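MTH396 protein (Methanothermobacter thermautotrophicus, PDB 1NXH) is of unknown function but belongs to the EhaM family, which may be linked to an energy-converting hydrogenase of methanogens, and forms a disulfide-linked homodimer. Local coordinates at the interface of chains A and B. Residues are numbered along the deposited sequence; one frame, centred on the assembly and turned at random. Chains: chain A/B, MTH396 protein.

The interface of chains A and B. Residues chain A 24, 28, 30-31, 59, 66; chain B 75-76, 79-80, 84.
The carboxylate oxygen A:Glu31 OE1 meets aliphatic groups of chain B, lying 3.3 Å from B:Gln76 CB and 3.5 Å from the methyl B:Leu80 CD1; A:Glu31 is poorly ordered. This all-helical EhaM-family protein (DUF1959) forms a two-fold homodimer, and here A:Glu31 joins a largely nonpolar patch of its interface. The bend of B:Gln76 at chi2 (-49°) turns its amide across the root of A:Arg30, the two side chains crossing obliquely, with the amide carbon B:Gln76 CD 3.3 Å from A:Arg30 CB. The meeting is with the methylene root of the arginine, whose side chain is itself poorly ordered; the amide forms no hydrogen bond with the chain A groups described here. Farther along, B:Trp79, on helix 77-83, inserts its indole between A:Phe59 and A:Cys66. The phenyl ring stacks offset on one face of the six-membered ring, centroids 4.2 Å apart and planes 19° from parallel. A:Phe59 CG is anti to the backbone N (chi1 -177°), which carries the ring out from helix 49-60 over the indole; the far face of the phenyl ring is backed by A:Val24 CG2, above the ring centre. Beneath the indole, A:Cys66 CB lies 3.4 Å from B:Trp79 CZ2, with SG toward the rim. Cys66 pairs with Cys78 of the partner in an interchain disulfide, so the indole packs beside the covalent link between the chains. In the plane of the indole, the carbonyl oxygen A:Phe59 O faces its benzo edge. An alanine at B:Trp79 would probably open a gap between A:Phe59 and A:Cys66, leaving the phenyl ring without its stacking partner. The two methyls of A:Leu28 divide their contacts: CD2 reaches the pyrrole corner at B:Trp79 CD1 (3.9 Å), while CD1 approaches the selenium of selenomethionine B:Met84, SE, at 3.8 Å. B:Met84 is poorly ordered; its side chain runs past A:Leu28 in the opposite direction.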
loop_
_atom_site.group_PDB
_atom_site.type_symbol
_atom_site.label_atom_id
_atom_site.label_comp_id
_atom_site.label_asym_id
_atom_site.label_seq_id
_atom_site.Cartn_x
_atom_site.Cartn_y
_atom_site.Cartn_z
ATOM N N VAL A 24 4.103 5.272 17.100
ATOM C CA VAL A 24 3.758 6.255 16.098
ATOM C C VAL A 24 4.900 7.073 15.535
ATOM O O VAL A 24 5.268 6.937 14.370
ATOM C CB VAL A 24 2.749 7.249 16.689
ATOM C CG1 VAL A 24 2.173 8.125 15.593
ATOM C CG2 VAL A 24 1.668 6.493 17.463
ATOM N N LEU A 28 6.559 5.539 12.089
ATOM C CA LEU A 28 6.313 6.299 10.872
ATOM C C LEU A 28 7.625 6.797 10.288
ATOM O O LEU A 28 7.774 7.983 9.986
ATOM C CB LEU A 28 5.373 7.474 11.151
ATOM C CG LEU A 28 3.891 7.062 11.207
ATOM C CD1 LEU A 28 3.047 8.105 11.927
ATOM C CD2 LEU A 28 3.395 6.846 9.786
ATOM N N ARG A 30 8.649 5.297 7.690
ATOM C CA ARG A 30 8.402 4.911 6.315
ATOM C C ARG A 30 8.507 6.054 5.304
ATOM O O ARG A 30 8.286 5.834 4.111
ATOM C CB ARG A 30 7.024 4.248 6.203
ATOM C CG ARG A 30 7.022 2.750 6.460
ATOM C CD ARG A 30 7.632 1.973 5.290
ATOM N NE ARG A 30 8.915 2.536 4.853
ATOM C CZ ARG A 30 9.799 1.919 4.065
ATOM N NH1 ARG A 30 9.562 0.693 3.608
ATOM N NH2 ARG A 30 10.932 2.534 3.731
ATOM N N GLU A 31 8.828 7.266 5.758
ATOM C CA GLU A 31 8.964 8.403 4.837
ATOM C C GLU A 31 10.403 8.826 4.783
ATOM O O GLU A 31 10.688 10.023 4.772
ATOM C CB GLU A 31 8.177 9.630 5.309
ATOM C CG GLU A 31 6.674 9.551 5.211
ATOM C CD GLU A 31 6.035 8.920 6.432
ATOM O OE1 GLU A 31 4.791 8.897 6.481
ATOM O OE2 GLU A 31 6.764 8.448 7.337
ATOM N N PHE A 59 -5.690 5.448 17.263
ATOM C CA PHE A 59 -4.606 4.869 16.490
ATOM C C PHE A 59 -4.538 3.353 16.674
ATOM O O PHE A 59 -4.332 2.616 15.714
ATOM C CB PHE A 59 -3.287 5.491 16.917
ATOM C CG PHE A 59 -2.117 5.014 16.124
ATOM C CD1 PHE A 59 -1.534 5.834 15.165
ATOM C CD2 PHE A 59 -1.583 3.739 16.336
ATOM C CE1 PHE A 59 -0.429 5.393 14.426
ATOM C CE2 PHE A 59 -0.469 3.280 15.597
ATOM C CZ PHE A 59 0.106 4.110 14.642
ATOM N N CYS A 66 -5.326 -0.516 8.910
ATOM C CA CYS A 66 -4.282 0.071 8.103
ATOM C C CYS A 66 -3.252 -0.929 7.612
ATOM O O CYS A 66 -2.614 -0.728 6.563
ATOM C CB CYS A 66 -3.609 1.194 8.877
ATOM S SG CYS A 66 -4.586 2.738 8.909
ATOM N N LEU B 75 2.596 5.699 0.741
ATOM C CA LEU B 75 2.753 7.044 1.282
ATOM C C LEU B 75 2.186 7.200 2.691
ATOM O O LEU B 75 1.909 8.326 3.142
ATOM C CB LEU B 75 2.108 8.076 0.356
ATOM C CG LEU B 75 2.775 8.266 -1.010
ATOM C CD1 LEU B 75 1.965 9.294 -1.792
ATOM C CD2 LEU B 75 4.225 8.715 -0.847
ATOM N N GLN B 76 2.035 6.067 3.381
ATOM C CA GLN B 76 1.533 6.044 4.757
ATOM C C GLN B 76 0.308 6.927 4.910
ATOM O O GLN B 76 0.092 7.520 5.976
ATOM C CB GLN B 76 2.616 6.542 5.725
ATOM C CG GLN B 76 3.940 5.817 5.639
ATOM C CD GLN B 76 3.766 4.317 5.659
ATOM O OE1 GLN B 76 4.127 3.630 4.703
ATOM N NE2 GLN B 76 3.201 3.795 6.744
ATOM N N TRP B 79 -2.479 6.624 7.792
ATOM C CA TRP B 79 -2.230 7.322 9.043
ATOM C C TRP B 79 -2.321 8.815 8.874
ATOM O O TRP B 79 -3.097 9.478 9.562
ATOM C CB TRP B 79 -0.836 6.998 9.573
ATOM C CG TRP B 79 -0.583 5.549 9.648
ATOM C CD1 TRP B 79 0.167 4.805 8.789
ATOM C CD2 TRP B 79 -1.160 4.633 10.585
ATOM N NE1 TRP B 79 0.092 3.473 9.130
ATOM C CE2 TRP B 79 -0.716 3.338 10.229
ATOM C CE3 TRP B 79 -2.017 4.781 11.690
ATOM C CZ2 TRP B 79 -1.098 2.191 10.935
ATOM C CZ3 TRP B 79 -2.402 3.640 12.391
ATOM C CH2 TRP B 79 -1.941 2.359 12.008
ATOM N N LEU B 80 -1.509 9.339 7.962
ATOM C CA LEU B 80 -1.458 10.769 7.699
ATOM C C LEU B 80 -2.808 11.394 7.424
ATOM O O LEU B 80 -3.011 12.577 7.706
ATOM C CB LEU B 80 -0.529 11.040 6.527
ATOM C CG LEU B 80 0.873 10.543 6.874
ATOM C CD1 LEU B 80 1.779 10.522 5.635
ATOM C CD2 LEU B 80 1.436 11.438 7.965
HETATM N N MSE B 84 -4.689 10.196 11.532
HETATM C CA MSE B 84 -4.197 11.422 12.142
HETATM C C MSE B 84 -4.778 12.704 11.556
HETATM O O MSE B 84 -4.978 13.684 12.280
HETATM C CB MSE B 84 -2.668 11.446 12.072
HETATM C CG MSE B 84 -2.055 10.190 12.682
HETATM SE SE MSE B 84 -0.147 10.098 12.623
HETATM C CE MSE B 84 0.198 11.495 13.892
#